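Local coordinates for protein peroxisomal acyl-CoA oxidase 1A (Solanum lycopersicum, PDB 2FON) that probably oxidises fatty acyl-CoA thioesters with bound FAD, as acyl-CoA oxidases of peroxisomal beta-oxidation do, at residues B[342-347]-B[612-616]; B[352-356]-B[413-417]; B[221-225]-B[268-274]. All coordinates share one frame; numbering follows the deposited sequence.

Interaction 1 (B[342-347]-B[612-616]); sequences QVIDYK and YSQLR. With FAD (flavin-adenine dinucleotide), chain D.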
loop_
_atom_site.group_PDB
_atom_site.type_symbol
_atom_site.label_atom_id
_atom_site.label_comp_id
_atom_site.label_asym_id
_atom_site.label_seq_id
_atom_site.Cartn_x
_atom_site.Cartn_y
_atom_site.Cartn_z
ATOM N N GLN B 342 23.270 -7.941 9.730
ATOM C CA GLN B 342 22.420 -7.810 8.556
ATOM C C GLN B 342 20.973 -7.917 9.001
ATOM O O GLN B 342 20.658 -8.787 9.835
ATOM C CB GLN B 342 22.691 -8.913 7.586
ATOM C CG GLN B 342 24.113 -8.950 7.086
ATOM C CD GLN B 342 24.451 -10.358 6.801
ATOM O OE1 GLN B 342 24.783 -11.096 7.715
ATOM N NE2 GLN B 342 24.234 -10.784 5.579
ATOM N N VAL B 343 20.096 -7.064 8.462
ATOM C CA VAL B 343 18.736 -7.037 9.000
ATOM C C VAL B 343 17.945 -8.305 8.717
ATOM O O VAL B 343 17.083 -8.686 9.468
ATOM C CB VAL B 343 17.947 -5.800 8.607
ATOM C CG1 VAL B 343 18.414 -4.574 9.414
ATOM C CG2 VAL B 343 17.957 -5.578 7.094
ATOM N N ILE B 344 18.281 -8.989 7.649
ATOM C CA ILE B 344 17.770 -10.326 7.403
ATOM C C ILE B 344 18.040 -11.302 8.532
ATOM O O ILE B 344 17.351 -12.316 8.602
ATOM C CB ILE B 344 18.332 -10.893 6.104
ATOM C CG1 ILE B 344 17.463 -12.037 5.613
ATOM C CG2 ILE B 344 19.709 -11.346 6.298
ATOM C CD1 ILE B 344 17.425 -12.170 4.076
ATOM N N ASP B 345 19.017 -11.049 9.412
ATOM C CA ASP B 345 19.189 -11.979 10.532
ATOM C C ASP B 345 18.114 -11.806 11.588
ATOM O O ASP B 345 18.000 -12.636 12.445
ATOM C CB ASP B 345 20.563 -11.858 11.213
ATOM C CG ASP B 345 21.731 -12.368 10.344
ATOM O OD1 ASP B 345 22.895 -12.043 10.714
ATOM O OD2 ASP B 345 21.510 -13.063 9.306
ATOM N N TYR B 346 17.357 -10.710 11.557
ATOM C CA TYR B 346 16.336 -10.445 12.603
ATOM C C TYR B 346 15.050 -11.207 12.385
ATOM O O TYR B 346 14.615 -11.395 11.259
ATOM C CB TYR B 346 16.010 -8.953 12.721
ATOM C CG TYR B 346 17.158 -8.144 13.188
ATOM C CD1 TYR B 346 17.377 -6.855 12.674
ATOM C CD2 TYR B 346 18.043 -8.656 14.132
ATOM C CE1 TYR B 346 18.498 -6.069 13.123
ATOM C CE2 TYR B 346 19.128 -7.924 14.569
ATOM C CZ TYR B 346 19.372 -6.623 14.069
ATOM O OH TYR B 346 20.460 -5.899 14.514
ATOM N N LYS B 347 14.411 -11.602 13.467
ATOM C CA LYS B 347 13.259 -12.487 13.377
ATOM C C LYS B 347 11.990 -11.686 12.952
ATOM O O LYS B 347 11.022 -12.240 12.421
ATOM C CB LYS B 347 13.158 -13.287 14.700
ATOM C CG LYS B 347 12.359 -14.641 14.744
ATOM C CD LYS B 347 12.869 -15.782 13.852
ATOM C CE LYS B 347 14.256 -16.250 14.212
ATOM N NZ LYS B 347 14.658 -17.418 13.359
ATOM N N TYR B 612 11.787 -20.303 9.892
ATOM C CA TYR B 612 12.521 -19.099 9.578
ATOM C C TYR B 612 14.038 -19.351 9.744
ATOM O O TYR B 612 14.821 -19.040 8.859
ATOM C CB TYR B 612 12.041 -17.923 10.455
ATOM C CG TYR B 612 10.639 -17.374 10.223
ATOM C CD1 TYR B 612 9.974 -16.736 11.246
ATOM C CD2 TYR B 612 9.997 -17.465 9.000
ATOM C CE1 TYR B 612 8.694 -16.202 11.093
ATOM C CE2 TYR B 612 8.696 -16.945 8.820
ATOM C CZ TYR B 612 8.048 -16.314 9.899
ATOM O OH TYR B 612 6.776 -15.754 9.792
ATOM N N SER B 613 14.446 -19.931 10.861
ATOM C CA SER B 613 15.879 -20.175 11.110
ATOM C C SER B 613 16.535 -21.072 10.076
ATOM O O SER B 613 17.700 -20.892 9.778
ATOM C CB SER B 613 16.113 -20.792 12.481
ATOM O OG SER B 613 15.871 -19.832 13.480
ATOM N N GLN B 614 15.794 -22.051 9.551
ATOM C CA GLN B 614 16.349 -22.893 8.500
ATOM C C GLN B 614 16.282 -22.204 7.144
ATOM O O GLN B 614 17.224 -22.281 6.380
ATOM C CB GLN B 614 15.758 -24.311 8.466
ATOM C CG GLN B 614 14.484 -24.532 9.276
ATOM C CD GLN B 614 14.217 -26.034 9.595
ATOM O OE1 GLN B 614 14.061 -26.892 8.683
ATOM N NE2 GLN B 614 14.145 -26.342 10.888
ATOM N N LEU B 615 15.201 -21.508 6.835
ATOM C CA LEU B 615 15.174 -20.785 5.580
ATOM C C LEU B 615 16.379 -19.863 5.510
ATOM O O LEU B 615 17.127 -19.971 4.554
ATOM C CB LEU B 615 13.875 -19.995 5.362
ATOM C CG LEU B 615 13.681 -19.568 3.895
ATOM C CD1 LEU B 615 13.467 -20.736 2.991
ATOM C CD2 LEU B 615 12.500 -18.715 3.723
ATOM N N ARG B 616 16.571 -19.010 6.530
ATOM C CA ARG B 616 17.698 -18.067 6.627
ATOM C C ARG B 616 18.935 -18.325 5.744
ATOM O O ARG B 616 19.286 -17.495 4.901
ATOM C CB ARG B 616 18.152 -17.849 8.077
ATOM C CG ARG B 616 19.383 -16.990 8.184
ATOM C CD ARG B 616 19.204 -15.671 7.450
ATOM N NE ARG B 616 20.369 -14.789 7.555
ATOM C CZ ARG B 616 21.327 -14.613 6.632
ATOM N NH1 ARG B 616 21.292 -15.268 5.483
ATOM N NH2 ARG B 616 22.320 -13.753 6.857
HETATM P PA FAD D . 16.686 0.702 8.721
HETATM O O1A FAD D . 16.804 0.851 10.214
HETATM O O2A FAD D . 17.996 0.489 7.958
HETATM O O5B FAD D . 15.679 -0.488 8.567
HETATM C C5B FAD D . 15.670 -1.237 7.377
HETATM C C4B FAD D . 14.877 -2.462 7.809
HETATM O O4B FAD D . 15.592 -3.105 8.850
HETATM C C3B FAD D . 13.498 -2.121 8.374
HETATM O O3B FAD D . 12.679 -3.157 7.979
HETATM C C2B FAD D . 13.663 -2.293 9.848
HETATM O O2B FAD D . 12.475 -2.683 10.459
HETATM C C1B FAD D . 14.724 -3.380 9.907
HETATM N N9A FAD D . 15.449 -3.209 11.160
HETATM C C8A FAD D . 16.443 -2.305 11.405
HETATM N N7A FAD D . 16.814 -2.481 12.698
HETATM C C5A FAD D . 16.092 -3.485 13.255
HETATM C C6A FAD D . 16.083 -4.080 14.520
HETATM N N6A FAD D . 16.908 -3.629 15.459
HETATM N N1A FAD D . 15.206 -5.109 14.797
HETATM C C2A FAD D . 14.341 -5.577 13.833
HETATM N N3A FAD D . 14.366 -5.001 12.587
HETATM C C4A FAD D . 15.215 -3.959 12.299
HETATM N N1 FAD D . 16.629 11.970 8.398
HETATM C C2 FAD D . 17.140 13.169 8.887
HETATM O O2 FAD D . 18.101 13.215 9.697
HETATM N N3 FAD D . 16.504 14.334 8.514
HETATM C C4 FAD D . 15.433 14.310 7.664
HETATM O O4 FAD D . 14.931 15.384 7.330
HETATM C C4X FAD D . 14.950 13.109 7.172
HETATM N N5 FAD D . 13.885 13.083 6.273
HETATM C C5X FAD D . 13.426 11.931 5.714
HETATM C C6 FAD D . 12.395 12.035 4.828
HETATM C C7 FAD D . 11.878 10.889 4.254
HETATM C C7M FAD D . 10.726 11.066 3.287
HETATM C C8 FAD D . 12.432 9.618 4.611
HETATM C C8M FAD D . 11.942 8.330 4.020
HETATM C C9 FAD D . 13.483 9.548 5.508
HETATM C C9A FAD D . 14.018 10.725 6.065
HETATM N N10 FAD D . 15.106 10.732 6.991
HETATM C C10 FAD D . 15.556 11.930 7.537
HETATM C "C1'" FAD D . 15.771 9.467 7.486
HETATM C "C2'" FAD D . 14.642 8.852 8.305
HETATM O "O2'" FAD D . 14.271 9.661 9.356
HETATM C "C3'" FAD D . 14.882 7.578 9.049
HETATM O "O3'" FAD D . 15.759 7.776 10.135
HETATM C "C4'" FAD D . 15.340 6.434 8.199
HETATM O "O4'" FAD D . 14.526 6.355 7.038
HETATM C "C5'" FAD D . 15.228 5.213 9.122
HETATM O "O5'" FAD D . 15.031 4.099 8.303
HETATM P P FAD D . 16.264 3.310 7.689
HETATM O O1P FAD D . 16.410 3.761 6.251
HETATM O O2P FAD D . 17.442 3.575 8.640
HETATM O O3P FAD D . 15.781 1.787 7.938
#
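The carboxylate oxygen D345 OD2 is gripped by two nitrogens of one arginine: R616 NE and R616 NH2 each lie 2.7 Å from it, and the pair makes a side-on salt bridge. Both bonds are bent, the one from NE to an N-H...O angle of 144° and the one from NH2 about as much, as expected when two donors of one guanidinium converge on a single oxygen. The oxygen sits in the guanidinium plane, and the carboxylate is turned only 30° from that plane, so the two flat groups are nearly coplanar. I344 CG2 covers one face of the guanidinium, 3.6 Å from R616 NH2, while Q342 OE1 lies at its edge. R616 NH1 makes a second salt bridge, to E29, whose carboxylate also accepts from Q342 NE2.

The bridge illustrates how a loop can be tied to a distant helix end: the 3-10 turn 343-345, just ahead of helix 347-380, meets the C-terminal end of helix 598-615 in the C-terminal region of the acyl-CoA oxidase. V343 and Y346 of the same loop line the FAD pocket, V343 CG1 coming within 3.2 Å of the ribose oxygen O4B and the Y346 ring lying obliquely against the adenine.

Farther along, two successive bends in the K347 chain, about its CB-CG and CG-CD bonds, bring its ammonium to the helix, where K347 NZ donates to S613 OG at 2.7 Å. Q350 OE1 is a further partner of that ammonium. The bends also bring K347 CD to the edge of the Y612 ring, 4.0 Å from Y612 CD1.

Interaction 2 (B[352-356]-B[413-417]); sequences RLFPL and ECRKL. With FAD (flavin-adenine dinucleotide), chain D.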
loop_
_atom_site.group_PDB
_atom_site.type_symbol
_atom_site.label_atom_id
_atom_site.label_comp_id
_atom_site.label_asym_id
_atom_site.label_seq_id
_atom_site.Cartn_x
_atom_site.Cartn_y
_atom_site.Cartn_z
ATOM N N ARG B 352 8.134 -10.669 8.440
ATOM C CA ARG B 352 7.438 -9.982 7.370
ATOM C C ARG B 352 7.919 -10.435 6.000
ATOM O O ARG B 352 7.133 -10.442 5.079
ATOM C CB ARG B 352 7.509 -8.472 7.526
ATOM C CG ARG B 352 7.793 -7.996 8.970
ATOM C CD ARG B 352 7.541 -6.568 9.124
ATOM N NE ARG B 352 8.728 -5.745 9.252
ATOM C CZ ARG B 352 8.961 -4.616 8.561
ATOM N NH1 ARG B 352 8.118 -4.152 7.635
ATOM N NH2 ARG B 352 10.056 -3.920 8.805
ATOM N N LEU B 353 9.164 -10.885 5.859
ATOM C CA LEU B 353 9.716 -11.193 4.516
ATOM C C LEU B 353 9.537 -12.628 4.007
ATOM O O LEU B 353 8.994 -12.837 2.911
ATOM C CB LEU B 353 11.172 -10.799 4.425
ATOM C CG LEU B 353 11.901 -11.178 3.156
ATOM C CD1 LEU B 353 11.656 -10.125 2.121
ATOM C CD2 LEU B 353 13.401 -11.323 3.403
ATOM N N PHE B 354 9.965 -13.621 4.799
ATOM C CA PHE B 354 9.844 -15.022 4.408
ATOM C C PHE B 354 8.416 -15.517 4.099
ATOM O O PHE B 354 8.256 -16.405 3.300
ATOM C CB PHE B 354 10.437 -15.886 5.455
ATOM C CG PHE B 354 11.901 -15.716 5.614
ATOM C CD1 PHE B 354 12.623 -16.564 6.491
ATOM C CD2 PHE B 354 12.590 -14.730 4.913
ATOM C CE1 PHE B 354 13.996 -16.416 6.626
ATOM C CE2 PHE B 354 13.947 -14.606 5.056
ATOM C CZ PHE B 354 14.646 -15.432 5.922
ATOM N N PRO B 355 7.372 -14.998 4.744
ATOM C CA PRO B 355 6.088 -15.450 4.211
ATOM C C PRO B 355 5.850 -14.986 2.771
ATOM O O PRO B 355 5.068 -15.625 2.040
ATOM C CB PRO B 355 5.049 -14.762 5.108
ATOM C CG PRO B 355 5.758 -14.384 6.284
ATOM C CD PRO B 355 7.211 -14.145 5.926
ATOM N N LEU B 356 6.497 -13.885 2.367
ATOM C CA LEU B 356 6.254 -13.335 1.023
ATOM C C LEU B 356 7.009 -14.170 0.011
ATOM O O LEU B 356 6.490 -14.486 -1.060
ATOM C CB LEU B 356 6.580 -11.834 0.942
ATOM C CG LEU B 356 5.643 -10.996 1.844
ATOM C CD1 LEU B 356 5.976 -9.540 1.750
ATOM C CD2 LEU B 356 4.137 -11.221 1.558
ATOM N N GLU B 413 4.798 -4.190 1.564
ATOM C CA GLU B 413 5.538 -4.683 2.666
ATOM C C GLU B 413 7.027 -4.775 2.309
ATOM O O GLU B 413 7.895 -4.486 3.124
ATOM C CB GLU B 413 5.007 -6.029 3.061
ATOM C CG GLU B 413 5.577 -6.520 4.413
ATOM C CD GLU B 413 5.231 -5.567 5.547
ATOM O OE1 GLU B 413 4.087 -5.052 5.503
ATOM O OE2 GLU B 413 6.068 -5.332 6.471
ATOM N N CYS B 414 7.340 -5.199 1.101
ATOM C CA CYS B 414 8.732 -5.323 0.750
ATOM C C CYS B 414 9.378 -3.919 0.694
ATOM O O CYS B 414 10.546 -3.722 1.091
ATOM C CB CYS B 414 8.902 -6.088 -0.582
ATOM S SG CYS B 414 8.616 -7.907 -0.507
ATOM N N ARG B 415 8.630 -2.944 0.194
ATOM C CA ARG B 415 9.128 -1.585 0.174
ATOM C C ARG B 415 9.442 -1.164 1.631
ATOM O O ARG B 415 10.529 -0.728 1.928
ATOM C CB ARG B 415 8.073 -0.687 -0.453
ATOM C CG ARG B 415 8.559 0.680 -0.950
ATOM C CD ARG B 415 7.360 1.666 -1.087
ATOM N NE ARG B 415 6.725 2.007 0.195
ATOM C CZ ARG B 415 7.332 2.647 1.224
ATOM N NH1 ARG B 415 8.640 3.001 1.170
ATOM N NH2 ARG B 415 6.642 2.945 2.338
ATOM N N LYS B 416 8.483 -1.325 2.533
ATOM C CA LYS B 416 8.667 -0.953 3.918
ATOM C C LYS B 416 9.861 -1.647 4.571
ATOM O O LYS B 416 10.513 -1.063 5.442
ATOM C CB LYS B 416 7.431 -1.302 4.711
ATOM C CG LYS B 416 6.383 -0.297 4.584
ATOM C CD LYS B 416 5.370 -0.462 5.726
ATOM C CE LYS B 416 4.243 0.562 5.591
ATOM N NZ LYS B 416 3.566 0.365 4.253
ATOM N N LEU B 417 10.117 -2.876 4.151
ATOM C CA LEU B 417 11.167 -3.676 4.700
ATOM C C LEU B 417 12.482 -3.118 4.270
ATOM O O LEU B 417 13.465 -3.392 4.911
ATOM C CB LEU B 417 11.113 -5.121 4.203
ATOM C CG LEU B 417 10.002 -6.093 4.580
ATOM C CD1 LEU B 417 10.319 -7.404 3.974
ATOM C CD2 LEU B 417 9.945 -6.272 6.082
HETATM P PA FAD D . 16.686 0.702 8.721
HETATM O O1A FAD D . 16.804 0.851 10.214
HETATM O O2A FAD D . 17.996 0.489 7.958
HETATM O O5B FAD D . 15.679 -0.488 8.567
HETATM C C5B FAD D . 15.670 -1.237 7.377
HETATM C C4B FAD D . 14.877 -2.462 7.809
HETATM O O4B FAD D . 15.592 -3.105 8.850
HETATM C C3B FAD D . 13.498 -2.121 8.374
HETATM O O3B FAD D . 12.679 -3.157 7.979
HETATM C C2B FAD D . 13.663 -2.293 9.848
HETATM O O2B FAD D . 12.475 -2.683 10.459
HETATM C C1B FAD D . 14.724 -3.380 9.907
HETATM N N9A FAD D . 15.449 -3.209 11.160
HETATM C C8A FAD D . 16.443 -2.305 11.405
HETATM N N7A FAD D . 16.814 -2.481 12.698
HETATM C C5A FAD D . 16.092 -3.485 13.255
HETATM C C6A FAD D . 16.083 -4.080 14.520
HETATM N N6A FAD D . 16.908 -3.629 15.459
HETATM N N1A FAD D . 15.206 -5.109 14.797
HETATM C C2A FAD D . 14.341 -5.577 13.833
HETATM N N3A FAD D . 14.366 -5.001 12.587
HETATM C C4A FAD D . 15.215 -3.959 12.299
HETATM N N1 FAD D . 16.629 11.970 8.398
HETATM C C2 FAD D . 17.140 13.169 8.887
HETATM O O2 FAD D . 18.101 13.215 9.697
HETATM N N3 FAD D . 16.504 14.334 8.514
HETATM C C4 FAD D . 15.433 14.310 7.664
HETATM O O4 FAD D . 14.931 15.384 7.330
HETATM C C4X FAD D . 14.950 13.109 7.172
HETATM N N5 FAD D . 13.885 13.083 6.273
HETATM C C5X FAD D . 13.426 11.931 5.714
HETATM C C6 FAD D . 12.395 12.035 4.828
HETATM C C7 FAD D . 11.878 10.889 4.254
HETATM C C7M FAD D . 10.726 11.066 3.287
HETATM C C8 FAD D . 12.432 9.618 4.611
HETATM C C8M FAD D . 11.942 8.330 4.020
HETATM C C9 FAD D . 13.483 9.548 5.508
HETATM C C9A FAD D . 14.018 10.725 6.065
HETATM N N10 FAD D . 15.106 10.732 6.991
HETATM C C10 FAD D . 15.556 11.930 7.537
HETATM C "C1'" FAD D . 15.771 9.467 7.486
HETATM C "C2'" FAD D . 14.642 8.852 8.305
HETATM O "O2'" FAD D . 14.271 9.661 9.356
HETATM C "C3'" FAD D . 14.882 7.578 9.049
HETATM O "O3'" FAD D . 15.759 7.776 10.135
HETATM C "C4'" FAD D . 15.340 6.434 8.199
HETATM O "O4'" FAD D . 14.526 6.355 7.038
HETATM C "C5'" FAD D . 15.228 5.213 9.122
HETATM O "O5'" FAD D . 15.031 4.099 8.303
HETATM P P FAD D . 16.264 3.310 7.689
HETATM O O1P FAD D . 16.410 3.761 6.251
HETATM O O2P FAD D . 17.442 3.575 8.640
HETATM O O3P FAD D . 15.781 1.787 7.938
#
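R352 runs across L417 to the ribose of FAD. R352 CB lies 3.6 Å from both L417 CD2 and E413 OE2; CG stays in touch with the same two atoms, and R352 CD comes to 3.3 Å from E413 OE2. A bend about the CG-CD bond then turns the guanidinium so that E413 OE2 and FAD O2B lie at its edge; L417 CD2 is modelled over one face, too close to be taken literally. R352 NH1 donates to E413 OE2 at 2.6 Å (N-H...O angle 157°) in a salt bridge whose carboxylate stands 82° from the guanidinium plane, and R352 NH2 makes a weak hydrogen bond of 3.2 Å to the ribose hydroxyl O2B of FAD. E413 thus acts as a second-shell residue, positioning an arginine that binds FAD.

Behind this polar end the packing is apolar: L353 CB meets L417 CD1 at 3.5 Å, and L356 CD1 rests on C414 SG at 3.8 Å. Helices 347-380 and 389-417 run roughly antiparallel here, their local axes 143° apart and 10.3 Å at closest approach. Helix 297-328 packs against L353, L356 and C414, helix 598-615 covers F354 and P355, and V447 of the second subunit touches R352.

Interaction 3 (B[221-225]-B[268-274]); sequences NGFIV and IPRDQML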
loop_
_atom_site.group_PDB
_atom_site.type_symbol
_atom_site.label_atom_id
_atom_site.label_comp_id
_atom_site.label_asym_id
_atom_site.label_seq_id
_atom_site.Cartn_x
_atom_site.Cartn_y
_atom_site.Cartn_z
ATOM N N ASN B 221 -23.333 -7.395 -25.944
ATOM C CA ASN B 221 -22.491 -8.085 -26.908
ATOM C C ASN B 221 -21.306 -7.312 -27.400
ATOM O O ASN B 221 -21.154 -6.141 -27.121
ATOM C CB ASN B 221 -23.290 -8.483 -28.106
ATOM C CG ASN B 221 -24.186 -9.626 -27.829
ATOM O OD1 ASN B 221 -23.940 -10.745 -28.264
ATOM N ND2 ASN B 221 -25.250 -9.360 -27.096
ATOM N N GLY B 222 -20.452 -7.988 -28.154
ATOM C CA GLY B 222 -19.185 -7.406 -28.593
ATOM C C GLY B 222 -19.323 -6.954 -30.021
ATOM O O GLY B 222 -19.814 -7.710 -30.838
ATOM N N PHE B 223 -18.893 -5.735 -30.319
ATOM C CA PHE B 223 -18.906 -5.248 -31.681
ATOM C C PHE B 223 -17.539 -4.758 -32.092
ATOM O O PHE B 223 -16.862 -4.060 -31.333
ATOM C CB PHE B 223 -19.904 -4.124 -31.805
ATOM C CG PHE B 223 -21.268 -4.518 -31.394
ATOM C CD1 PHE B 223 -21.584 -4.674 -30.054
ATOM C CD2 PHE B 223 -22.238 -4.780 -32.344
ATOM C CE1 PHE B 223 -22.856 -5.054 -29.672
ATOM C CE2 PHE B 223 -23.517 -5.159 -31.991
ATOM C CZ PHE B 223 -23.836 -5.304 -30.660
ATOM N N ILE B 224 -17.125 -5.145 -33.288
ATOM C CA ILE B 224 -15.892 -4.645 -33.854
ATOM C C ILE B 224 -16.151 -3.313 -34.544
ATOM O O ILE B 224 -16.623 -3.290 -35.673
ATOM C CB ILE B 224 -15.318 -5.616 -34.874
ATOM C CG1 ILE B 224 -15.164 -6.998 -34.259
ATOM C CG2 ILE B 224 -13.979 -5.098 -35.406
ATOM C CD1 ILE B 224 -14.830 -8.074 -35.301
ATOM N N VAL B 225 -15.807 -2.225 -33.867
ATOM C CA VAL B 225 -15.955 -0.875 -34.381
ATOM C C VAL B 225 -14.592 -0.239 -34.678
ATOM O O VAL B 225 -13.766 -0.114 -33.792
ATOM C CB VAL B 225 -16.650 0.033 -33.344
ATOM C CG1 VAL B 225 -16.861 1.399 -33.905
ATOM C CG2 VAL B 225 -17.937 -0.568 -32.829
ATOM N N ILE B 268 -22.135 0.879 -38.121
ATOM C CA ILE B 268 -21.245 -0.261 -38.299
ATOM C C ILE B 268 -21.963 -1.350 -39.183
ATOM O O ILE B 268 -23.184 -1.417 -39.206
ATOM C CB ILE B 268 -20.788 -0.629 -36.845
ATOM C CG1 ILE B 268 -19.301 -0.319 -36.614
ATOM C CG2 ILE B 268 -21.268 -2.007 -36.311
ATOM C CD1 ILE B 268 -18.806 1.067 -37.153
ATOM N N PRO B 269 -21.241 -2.153 -39.990
ATOM C CA PRO B 269 -22.037 -3.233 -40.650
ATOM C C PRO B 269 -22.426 -4.348 -39.674
ATOM O O PRO B 269 -21.781 -4.529 -38.681
ATOM C CB PRO B 269 -21.081 -3.811 -41.699
ATOM C CG PRO B 269 -19.930 -2.898 -41.751
ATOM C CD PRO B 269 -19.829 -2.208 -40.405
ATOM N N ARG B 270 -23.483 -5.078 -39.981
ATOM C CA ARG B 270 -23.965 -6.170 -39.150
ATOM C C ARG B 270 -22.944 -7.290 -38.906
ATOM O O ARG B 270 -22.843 -7.781 -37.779
ATOM C CB ARG B 270 -25.241 -6.755 -39.774
ATOM C CG ARG B 270 -25.975 -7.733 -38.855
ATOM C CD ARG B 270 -27.165 -8.388 -39.521
ATOM N NE ARG B 270 -26.897 -8.703 -40.918
ATOM C CZ ARG B 270 -26.650 -9.921 -41.391
ATOM N NH1 ARG B 270 -26.611 -10.957 -40.569
ATOM N NH2 ARG B 270 -26.448 -10.099 -42.693
ATOM N N ASP B 271 -22.213 -7.722 -39.936
ATOM C CA ASP B 271 -21.224 -8.801 -39.716
ATOM C C ASP B 271 -19.964 -8.407 -38.860
ATOM O O ASP B 271 -19.011 -9.170 -38.738
ATOM C CB ASP B 271 -20.831 -9.482 -41.028
ATOM C CG ASP B 271 -20.000 -8.587 -41.932
ATOM O OD1 ASP B 271 -19.518 -7.527 -41.450
ATOM O OD2 ASP B 271 -19.827 -8.963 -43.136
ATOM N N GLN B 272 -20.022 -7.206 -38.299
ATOM C CA GLN B 272 -19.077 -6.682 -37.351
ATOM C C GLN B 272 -19.532 -6.935 -35.908
ATOM O O GLN B 272 -18.738 -6.790 -34.968
ATOM C CB GLN B 272 -18.778 -5.189 -37.631
ATOM C CG GLN B 272 -17.379 -5.042 -38.287
ATOM C CD GLN B 272 -17.097 -3.718 -38.981
ATOM O OE1 GLN B 272 -16.699 -3.695 -40.168
ATOM N NE2 GLN B 272 -17.266 -2.608 -38.255
ATOM N N MET B 273 -20.782 -7.346 -35.716
ATOM C CA MET B 273 -21.132 -7.973 -34.446
ATOM C C MET B 273 -20.514 -9.364 -34.340
ATOM O O MET B 273 -20.570 -10.162 -35.310
ATOM C CB MET B 273 -22.620 -8.129 -34.310
ATOM C CG MET B 273 -23.017 -8.850 -33.029
ATOM S SD MET B 273 -24.822 -9.034 -32.953
ATOM C CE MET B 273 -24.974 -10.205 -31.592
ATOM N N LEU B 274 -19.945 -9.673 -33.169
ATOM C CA LEU B 274 -19.405 -11.019 -32.944
ATOM C C LEU B 274 -20.548 -12.014 -32.763
ATOM O O LEU B 274 -21.329 -11.943 -31.801
ATOM C CB LEU B 274 -18.383 -11.047 -31.811
ATOM C CG LEU B 274 -17.219 -10.058 -31.948
ATOM C CD1 LEU B 274 -16.448 -10.085 -30.673
ATOM C CD2 LEU B 274 -16.275 -10.389 -33.067
#
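The F223 ring takes M273 obliquely: M273 CG approaches F223 CE2 to 3.9 Å, and the sulfur M273 SD stands 5.1 Å from the ring centroid, 48° off the normal, a Met-aromatic contact. F181 adds an edge-to-face ring partner. M273 gets there fully extended, CG opposite the backbone N (chi1 177°), which also carries its CE to 3.5 Å from N221 OD1; the amide nitrogen N221 ND2 is hydrogen-bonded to G219 O.

The backbones form a single bridge at F223 and M273. L274 N donates to G222 O, and I224 N donates to Q272 O at 2.9 Å, both nearly straight. The Q272 side chain adds a third bond, with Q272 NE2 making a short but weak hydrogen bond of 2.7 Å to I224 O. A leucine in place of Q272 would probably leave I224 O without this amide donor. Apolar contacts flank the bonds: I224 CD1 meets L274 CD2 at 3.5 Å, and V225 CG1 meets I268 CD1 at 3.8 Å.

W141 of helix 135-146 covers I224 and Q272. Strand 216-226 pairs with strand 204-213 on one edge, and the segment after strand 266-269 lies along the other by a single bridge, in the beta domain that is characteristic of the acyl-CoA dehydrogenase and oxidase fold.

How the interactions relate
From the N terminus, interaction 3 closes first, joining strand 216-226 to the segment following strand 266-269 over 42 intervening residues that contain strands but no helix; it is complete before the other loops open. Interaction 1 then opens just before helix 347-380 and closes far along the chain, at the end of helix 598-615. Interaction 2 falls wholly within that span, linking helix 347-380 to helix 389-417. These two pack together through helices 347-380 and 598-615, and both meet the same FAD. Interaction 3 lies on the opposite side of the chain's centre, its centre about 48 Å from that of interaction 2, in the beta domain.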